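Local coordinates for DUF5037 domain-containing protein (Ruminococcus gnavus, PDB 4GL6), which is of unknown function but belongs to the DUF5037 family and combines an antiparallel sheet under its N-terminal helix with a second, mixed sheet, at residues S7-T12 against Y58-E63; T12-Q15 against E21-V24; H52-S57 against G76-A81. All blocks are in the same frame, centred on the assembly; numbering follows the deposited sequence.

How the contacts relate
Contacts 1 and 2 use successive turns of helix 6-18 against one four-stranded antiparallel sheet, sharing Thr12, whereas contact 3 brings helix 75-95 to that sheet through strand 54-59, which contact 1 also uses. The centre of contact 3 lies nearest that of the chain, at about 8 Å, against about 19 Å for contact 2 and 24 Å for contact 1. All are partly buried. An aliphatic group over an aromatic face anchors contacts 1 and 2, with a lysine-asparagine hydrogen bond added at the outer contact 1; in contact 3 an arginine packs methylenes on the strand and sends its charge to acids outside both segments. Phe22 of contact 2 packs on Phe54 of contact 3.

Contact 1. Residues S7-T12 against Y58-E63; sequences SIKIET and YFNPEE
Ile10 lies over one face of the Tyr58 ring, its CG1 3.9 Å from the ring centroid and only 8° off the normal, a geometry that meets the definition of a CH-pi contact. The two residues join helix 6-18 to strand 54-59, so the contact belongs to an alpha+beta arrangement in which the N-terminal helix packs on one face of a four-stranded antiparallel sheet. Three carbons of the isoleucine divide the ring between them. While CG1 sits above the centre, CD1 leans to the CD1 side of the ring, and the branch methyl CG2 covers the phenol end, 3.5 Å from Tyr58 CZ. This spread follows from the first torsion of Ile10: CG1 is set beside the backbone N (chi1 -65°) and CG2 beside the carbonyl carbon, which lets both branches face the strand. Tyr13 and Leu14 of the same helix also touch Tyr58, and Val24 of strand 22-28 packs on Ile10, which helps to bury both residues.

The second flat group, the Asn60 amide, lies just past the end of the strand and is met by a cation. Lys9 reaches it with a fully extended chain, and the two side chains cross at about a right angle. Its aliphatic part passes close as well, CD lying 3.6 Å from Asn60 OD1. The ammonium group has a second and stronger partner in the carbonyl O of Ser66, so it ties the helix to two points of the loop that follows strand 54-59. Asn60 itself is held on its backbone side, where its O accepts from Asn37 ND2. At the amide, Lys9 NZ donates to Asn60 OD1 over 2.9 Å, lying in the carbonyl plane on a lone pair, with a C=O...N angle of 137°.

Contact 2. Residues T12-Q15 against E21-V24; sequences TYLQ and EFEV
Leu14 meets the Phe22 ring with its CB, which stands over one face 3.8 Å from the centroid and 21° off the normal, a CH-pi contact displaced toward the rim. The atom nearest to Leu14 CB is Phe22 CD1, at 3.5 Å. Farther along the same side chain, Leu14 CD1 comes to 4.1 Å from Phe22 CD2, and the two side chains cross at about a right angle. Phe22 gets there because its CG, like that of Leu14, lies beside the backbone N and anti to the carbonyl carbon (chi1 -62°), which turns the ring back to the helix. Its CE1 also reaches the backbone, 3.5 Å from Leu14 O.

Here helix 6-18 gives way, through a short turn, to strand 22-28, an edge strand of the antiparallel sheet, and the pair fills the angle between the two elements. Tyr75 meets Phe22 edge-to-face, and Leu14 continues inward to Cys44 and Tyr58, carrying the apolar layer over neighbouring strands.

At the exposed mouth of the turn, Gln15 and Glu21 lie side by side and point the same way. Gln15 sets CG anti to its backbone N, Glu21 between backbone N and carbonyl carbon (chi1 50°), and both chains are extended beyond CG. They touch through Gln15 NE2 and Glu21 CB, 4.0 Å apart, a van der Waals contact that leaves the amide and carboxylate planes inclined to each other.

Contact 3. Residues H52-S57 against G76-A81; sequences HPFEGS and GQRLLA
Arg78 lays its methylenes against Phe54, with Arg78 CG 3.7 Å from Phe54 CD1 and Arg78 CB the same distance from Phe54 CB. The arginine chain crosses the phenylalanine at about a right angle and then bends at its second torsion (chi2 57°), which carries the guanidinium toward His52. Thus helix 75-95 is packed on strand 54-59 of the antiparallel sheet, and Tyr75, one turn back on the helix, meets the Phe54 ring too.

His52 CB stands over one face of the guanidinium, offset toward its rim and 3.5 Å from Arg78 CZ. The imidazole and guanidinium planes are 6° from parallel, yet the ring is displaced: His52 CG is 3.7 Å from Arg78 NH2, and Tyr100 meets the imidazole.

The ionic interactions of the arginine are made with neighbours: NH2 forms a salt bridge with Asp49 and NH1 another with Glu85. A leucine in place of Arg78 would probably leave Asp49 and Glu85 without this cationic partner and strip His52 CB of the flat group beneath it.

Arg78 therefore works as an amphipathic bridge: its methylenes pack on Phe54, while the two salt bridges probably offset the cost of burying the charged head, and the carboxylates, one at each terminal nitrogen, are likely to hold the guanidinium in this rotation.

Contact 1. Residues S7-T12 against Y58-E63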
loop_
_atom_site.group_PDB
_atom_site.type_symbol
_atom_site.label_atom_id
_atom_site.label_comp_id
_atom_site.label_asym_id
_atom_site.label_seq_id
_atom_site.Cartn_x
_atom_site.Cartn_y
_atom_site.Cartn_z
ATOM N N SER A 7 -3.826 -4.149 22.294
ATOM C CA SER A 7 -4.646 -4.328 21.091
ATOM C C SER A 7 -6.050 -3.777 21.276
ATOM O O SER A 7 -6.563 -3.094 20.386
ATOM C CB SER A 7 -4.719 -5.802 20.691
ATOM O OG SER A 7 -3.423 -6.311 20.478
ATOM N N ILE A 8 -6.640 -4.052 22.441
ATOM C CA ILE A 8 -7.996 -3.599 22.761
ATOM C C ILE A 8 -8.032 -2.068 22.859
ATOM O O ILE A 8 -9.016 -1.453 22.431
ATOM C CB ILE A 8 -8.572 -4.279 24.047
ATOM C CG1 ILE A 8 -8.911 -5.770 23.807
ATOM C CG2 ILE A 8 -9.827 -3.565 24.562
ATOM C CD1 ILE A 8 -7.745 -6.721 23.558
ATOM N N LYS A 9 -6.967 -1.462 23.401
ATOM C CA LYS A 9 -6.890 0.001 23.494
ATOM C C LYS A 9 -6.905 0.635 22.092
ATOM O O LYS A 9 -7.654 1.586 21.853
ATOM C CB LYS A 9 -5.657 0.465 24.291
ATOM C CG LYS A 9 -5.644 0.126 25.785
ATOM C CD LYS A 9 -4.439 0.767 26.475
ATOM C CE LYS A 9 -4.343 0.408 27.952
ATOM N NZ LYS A 9 -3.195 1.072 28.632
ATOM N N ILE A 10 -6.115 0.072 21.178
ATOM C CA ILE A 10 -6.014 0.561 19.795
ATOM C C ILE A 10 -7.322 0.339 19.046
ATOM O O ILE A 10 -7.806 1.256 18.375
ATOM C CB ILE A 10 -4.841 -0.096 19.018
ATOM C CG1 ILE A 10 -3.501 0.305 19.649
ATOM C CG2 ILE A 10 -4.832 0.347 17.548
ATOM C CD1 ILE A 10 -2.312 -0.489 19.182
ATOM N N GLU A 11 -7.878 -0.869 19.153
ATOM C CA GLU A 11 -9.180 -1.202 18.537
ATOM C C GLU A 11 -10.292 -0.245 19.029
ATOM O O GLU A 11 -11.087 0.255 18.216
ATOM C CB GLU A 11 -9.569 -2.674 18.802
ATOM C CG GLU A 11 -8.753 -3.712 18.022
ATOM C CD GLU A 11 -8.972 -5.166 18.462
ATOM O OE1 GLU A 11 -9.809 -5.448 19.352
ATOM O OE2 GLU A 11 -8.302 -6.064 17.902
ATOM N N THR A 12 -10.320 0.019 20.339
ATOM C CA THR A 12 -11.326 0.916 20.931
ATOM C C THR A 12 -11.182 2.345 20.416
ATOM O O THR A 12 -12.183 2.987 20.096
ATOM C CB THR A 12 -11.268 0.908 22.469
ATOM O OG1 THR A 12 -11.473 -0.428 22.922
ATOM C CG2 THR A 12 -12.343 1.819 23.091
ATOM N N TYR A 58 1.645 4.163 17.881
ATOM C CA TYR A 58 1.054 4.522 19.197
ATOM C C TYR A 58 2.090 4.523 20.335
ATOM O O TYR A 58 3.186 3.995 20.186
ATOM C CB TYR A 58 -0.097 3.544 19.573
ATOM C CG TYR A 58 -1.224 3.475 18.558
ATOM C CD1 TYR A 58 -1.141 2.641 17.447
ATOM C CD2 TYR A 58 -2.378 4.267 18.692
ATOM C CE1 TYR A 58 -2.168 2.594 16.489
ATOM C CE2 TYR A 58 -3.417 4.230 17.741
ATOM C CZ TYR A 58 -3.315 3.396 16.643
ATOM O OH TYR A 58 -4.309 3.341 15.691
ATOM N N PHE A 59 1.729 5.161 21.450
ATOM C CA PHE A 59 2.531 5.185 22.691
ATOM C C PHE A 59 1.579 4.803 23.823
ATOM O O PHE A 59 0.469 5.335 23.886
ATOM C CB PHE A 59 3.165 6.563 22.923
ATOM C CG PHE A 59 3.856 6.712 24.254
ATOM C CD1 PHE A 59 5.158 6.241 24.443
ATOM C CD2 PHE A 59 3.213 7.360 25.331
ATOM C CE1 PHE A 59 5.791 6.398 25.681
ATOM C CE2 PHE A 59 3.849 7.520 26.566
ATOM C CZ PHE A 59 5.140 7.037 26.737
ATOM N N ASN A 60 2.013 3.872 24.676
ATOM C CA ASN A 60 1.212 3.370 25.790
ATOM C C ASN A 60 1.885 3.791 27.093
ATOM O O ASN A 60 2.950 3.261 27.401
ATOM C CB ASN A 60 1.091 1.847 25.713
ATOM C CG ASN A 60 0.199 1.275 26.789
ATOM O OD1 ASN A 60 -0.969 1.633 26.900
ATOM N ND2 ASN A 60 0.739 0.367 27.568
ATOM N N PRO A 61 1.273 4.737 27.865
ATOM C CA PRO A 61 1.924 5.212 29.103
ATOM C C PRO A 61 2.172 4.144 30.183
ATOM O O PRO A 61 1.469 3.131 30.217
ATOM C CB PRO A 61 0.972 6.301 29.610
ATOM C CG PRO A 61 0.221 6.736 28.402
ATOM C CD PRO A 61 0.033 5.498 27.594
ATOM N N GLU A 62 3.141 4.420 31.063
ATOM C CA GLU A 62 3.601 3.490 32.118
ATOM C C GLU A 62 2.513 2.998 33.105
ATOM O O GLU A 62 2.184 1.815 33.090
ATOM C CB GLU A 62 4.809 4.094 32.894
ATOM C CG GLU A 62 5.784 3.056 33.433
ATOM C CD GLU A 62 6.454 2.263 32.309
ATOM O OE1 GLU A 62 6.980 2.874 31.355
ATOM O OE2 GLU A 62 6.435 1.019 32.362
ATOM N N GLU A 63 1.957 3.907 33.916
ATOM C CA GLU A 63 0.923 3.614 34.972
ATOM C C GLU A 63 -0.350 2.860 34.449
ATOM O O GLU A 63 -0.624 2.897 33.244
ATOM C CB GLU A 63 0.585 4.907 35.779
ATOM C CG GLU A 63 -0.420 5.871 35.147
ATOM C CD GLU A 63 -0.037 6.336 33.747
ATOM O OE1 GLU A 63 1.172 6.448 33.440
ATOM O OE2 GLU A 63 -0.946 6.595 32.940
#

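Contact 2. Residues T12-Q15 against E21-V24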
loop_
_atom_site.group_PDB
_atom_site.type_symbol
_atom_site.label_atom_id
_atom_site.label_comp_id
_atom_site.label_asym_id
_atom_site.label_seq_id
_atom_site.Cartn_x
_atom_site.Cartn_y
_atom_site.Cartn_z
ATOM N N THR A 12 -10.320 0.019 20.339
ATOM C CA THR A 12 -11.326 0.916 20.931
ATOM C C THR A 12 -11.182 2.345 20.416
ATOM O O THR A 12 -12.183 2.987 20.096
ATOM C CB THR A 12 -11.268 0.908 22.469
ATOM O OG1 THR A 12 -11.473 -0.428 22.922
ATOM C CG2 THR A 12 -12.343 1.819 23.091
ATOM N N TYR A 13 -9.943 2.822 20.318
ATOM C CA TYR A 13 -9.684 4.161 19.790
ATOM C C TYR A 13 -10.176 4.312 18.336
ATOM O O TYR A 13 -10.920 5.241 18.036
ATOM C CB TYR A 13 -8.194 4.555 19.908
ATOM C CG TYR A 13 -7.830 5.648 18.931
ATOM C CD1 TYR A 13 -8.205 6.970 19.162
ATOM C CD2 TYR A 13 -7.181 5.344 17.731
ATOM C CE1 TYR A 13 -7.906 7.971 18.235
ATOM C CE2 TYR A 13 -6.893 6.330 16.801
ATOM C CZ TYR A 13 -7.256 7.642 17.050
ATOM O OH TYR A 13 -6.933 8.608 16.130
ATOM N N LEU A 14 -9.734 3.410 17.459
ATOM C CA LEU A 14 -10.090 3.437 16.031
ATOM C C LEU A 14 -11.601 3.416 15.791
ATOM O O LEU A 14 -12.110 4.200 14.966
ATOM C CB LEU A 14 -9.392 2.304 15.261
ATOM C CG LEU A 14 -7.877 2.448 15.071
ATOM C CD1 LEU A 14 -7.218 1.205 14.497
ATOM C CD2 LEU A 14 -7.575 3.615 14.146
ATOM N N GLN A 15 -12.308 2.566 16.545
ATOM C CA GLN A 15 -13.767 2.484 16.453
ATOM C C GLN A 15 -14.427 3.788 16.902
ATOM O O GLN A 15 -15.302 4.298 16.201
ATOM C CB GLN A 15 -14.320 1.282 17.228
ATOM C CG GLN A 15 -15.848 1.197 17.236
ATOM C CD GLN A 15 -16.378 -0.155 17.653
ATOM O OE1 GLN A 15 -15.699 -0.927 18.332
ATOM N NE2 GLN A 15 -17.614 -0.443 17.265
ATOM N N GLU A 21 -15.745 -0.869 12.918
ATOM C CA GLU A 21 -14.966 -1.682 13.859
ATOM C C GLU A 21 -13.701 -2.178 13.146
ATOM O O GLU A 21 -13.685 -2.369 11.917
ATOM C CB GLU A 21 -15.767 -2.797 14.543
ATOM C CG GLU A 21 -16.595 -3.708 13.657
ATOM C CD GLU A 21 -17.375 -4.757 14.448
ATOM O OE1 GLU A 21 -17.140 -4.926 15.660
ATOM O OE2 GLU A 21 -18.241 -5.428 13.854
ATOM N N PHE A 22 -12.647 -2.339 13.947
ATOM C CA PHE A 22 -11.313 -2.693 13.488
ATOM C C PHE A 22 -10.743 -3.832 14.315
ATOM O O PHE A 22 -11.256 -4.150 15.386
ATOM C CB PHE A 22 -10.355 -1.504 13.667
ATOM C CG PHE A 22 -10.718 -0.278 12.872
ATOM C CD1 PHE A 22 -11.757 0.568 13.289
ATOM C CD2 PHE A 22 -9.981 0.078 11.734
ATOM C CE1 PHE A 22 -12.091 1.712 12.559
ATOM C CE2 PHE A 22 -10.303 1.220 11.007
ATOM C CZ PHE A 22 -11.364 2.039 11.414
ATOM N N GLU A 23 -9.669 -4.422 13.794
ATOM C CA GLU A 23 -8.938 -5.500 14.448
ATOM C C GLU A 23 -7.445 -5.189 14.301
ATOM O O GLU A 23 -7.002 -4.776 13.234
ATOM C CB GLU A 23 -9.294 -6.856 13.803
ATOM C CG GLU A 23 -8.683 -8.085 14.484
ATOM C CD GLU A 23 -9.090 -9.423 13.860
ATOM O OE1 GLU A 23 -9.844 -9.453 12.862
ATOM O OE2 GLU A 23 -8.644 -10.470 14.376
ATOM N N VAL A 24 -6.697 -5.332 15.390
ATOM C CA VAL A 24 -5.246 -5.206 15.377
ATOM C C VAL A 24 -4.791 -6.634 15.141
ATOM O O VAL A 24 -4.971 -7.477 16.004
ATOM C CB VAL A 24 -4.677 -4.652 16.706
ATOM C CG1 VAL A 24 -3.162 -4.827 16.753
ATOM C CG2 VAL A 24 -5.062 -3.183 16.885
#

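Contact 3. Residues H52-S57 against G76-A81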
loop_
_atom_site.group_PDB
_atom_site.type_symbol
_atom_site.label_atom_id
_atom_site.label_comp_id
_atom_site.label_asym_id
_atom_site.label_seq_id
_atom_site.Cartn_x
_atom_site.Cartn_y
_atom_site.Cartn_z
ATOM N N HIS A 52 -6.743 -5.941 3.478
ATOM C CA HIS A 52 -5.700 -4.905 3.282
ATOM C C HIS A 52 -5.272 -4.172 4.527
ATOM O O HIS A 52 -5.843 -3.111 4.876
ATOM C CB HIS A 52 -6.172 -3.916 2.254
ATOM C CG HIS A 52 -6.307 -4.520 0.904
ATOM N ND1 HIS A 52 -5.256 -4.643 0.071
ATOM C CD2 HIS A 52 -7.393 -5.093 0.269
ATOM C CE1 HIS A 52 -5.659 -5.228 -1.050
ATOM N NE2 HIS A 52 -6.971 -5.510 -0.931
ATOM N N PRO A 53 -4.241 -4.693 5.208
ATOM C CA PRO A 53 -3.835 -4.068 6.466
ATOM C C PRO A 53 -3.113 -2.733 6.323
ATOM O O PRO A 53 -2.627 -2.402 5.249
ATOM C CB PRO A 53 -2.911 -5.112 7.095
ATOM C CG PRO A 53 -2.366 -5.870 5.947
ATOM C CD PRO A 53 -3.385 -5.846 4.864
ATOM N N PHE A 54 -3.089 -1.975 7.417
ATOM C CA PHE A 54 -2.388 -0.688 7.494
ATOM C C PHE A 54 -1.696 -0.531 8.836
ATOM O O PHE A 54 -2.171 -1.076 9.834
ATOM C CB PHE A 54 -3.325 0.476 7.244
ATOM C CG PHE A 54 -4.411 0.642 8.266
ATOM C CD1 PHE A 54 -5.572 -0.124 8.195
ATOM C CD2 PHE A 54 -4.299 1.611 9.278
ATOM C CE1 PHE A 54 -6.585 0.040 9.136
ATOM C CE2 PHE A 54 -5.311 1.791 10.213
ATOM C CZ PHE A 54 -6.459 1.003 10.141
ATOM N N GLU A 55 -0.581 0.206 8.844
ATOM C CA GLU A 55 0.217 0.400 10.053
ATOM C C GLU A 55 -0.149 1.710 10.735
ATOM O O GLU A 55 -0.485 2.687 10.085
ATOM C CB GLU A 55 1.718 0.333 9.754
ATOM C CG GLU A 55 2.580 0.066 10.974
ATOM C CD GLU A 55 4.050 -0.115 10.628
ATOM O OE1 GLU A 55 4.654 0.884 10.167
ATOM O OE2 GLU A 55 4.607 -1.239 10.848
ATOM N N GLY A 56 -0.128 1.678 12.062
ATOM C CA GLY A 56 -0.389 2.816 12.936
ATOM C C GLY A 56 0.704 2.857 13.996
ATOM O O GLY A 56 1.270 1.829 14.362
ATOM N N SER A 57 0.976 4.052 14.499
ATOM C CA SER A 57 2.050 4.310 15.437
ATOM C C SER A 57 1.404 4.836 16.744
ATOM O O SER A 57 0.667 5.811 16.698
ATOM C CB SER A 57 2.975 5.323 14.766
ATOM O OG SER A 57 4.218 5.384 15.406
ATOM N N GLY A 76 -5.927 7.690 7.642
ATOM C CA GLY A 76 -6.069 8.605 6.488
ATOM C C GLY A 76 -5.226 8.098 5.326
ATOM O O GLY A 76 -5.657 8.061 4.165
ATOM N N GLN A 77 -4.028 7.681 5.691
ATOM C CA GLN A 77 -3.077 7.048 4.808
ATOM C C GLN A 77 -3.690 5.812 4.122
ATOM O O GLN A 77 -3.541 5.631 2.916
ATOM C CB GLN A 77 -1.865 6.645 5.661
ATOM C CG GLN A 77 -0.594 6.368 4.925
ATOM C CD GLN A 77 0.572 6.213 5.884
ATOM O OE1 GLN A 77 1.342 7.155 6.144
ATOM N NE2 GLN A 77 0.653 5.044 6.482
ATOM N N ARG A 78 -4.367 4.970 4.902
ATOM C CA ARG A 78 -5.021 3.752 4.383
ATOM C C ARG A 78 -6.117 4.060 3.375
ATOM O O ARG A 78 -6.229 3.375 2.360
ATOM C CB ARG A 78 -5.594 2.878 5.520
ATOM C CG ARG A 78 -6.503 1.717 5.102
ATOM C CD ARG A 78 -5.797 0.773 4.135
ATOM N NE ARG A 78 -6.721 0.114 3.219
ATOM C CZ ARG A 78 -6.382 -0.460 2.060
ATOM N NH1 ARG A 78 -5.132 -0.459 1.612
ATOM N NH2 ARG A 78 -7.321 -1.018 1.314
ATOM N N LEU A 79 -6.928 5.063 3.675
ATOM C CA LEU A 79 -7.989 5.480 2.770
ATOM C C LEU A 79 -7.419 5.951 1.427
ATOM O O LEU A 79 -8.034 5.694 0.382
ATOM C CB LEU A 79 -8.845 6.580 3.400
ATOM C CG LEU A 79 -9.627 6.227 4.669
ATOM C CD1 LEU A 79 -10.258 7.500 5.246
ATOM C CD2 LEU A 79 -10.666 5.160 4.392
ATOM N N LEU A 80 -6.257 6.620 1.450
ATOM C CA LEU A 80 -5.587 7.049 0.213
ATOM C C LEU A 80 -5.078 5.799 -0.557
ATOM O O LEU A 80 -5.274 5.709 -1.767
ATOM C CB LEU A 80 -4.488 8.096 0.480
ATOM C CG LEU A 80 -4.904 9.542 0.842
ATOM C CD1 LEU A 80 -3.702 10.365 1.292
ATOM C CD2 LEU A 80 -5.588 10.273 -0.311
ATOM N N ALA A 81 -4.481 4.840 0.155
ATOM C CA ALA A 81 -4.059 3.550 -0.428
ATOM C C ALA A 81 -5.227 2.802 -1.051
ATOM O O ALA A 81 -5.090 2.292 -2.154
ATOM C CB ALA A 81 -3.363 2.637 0.605
#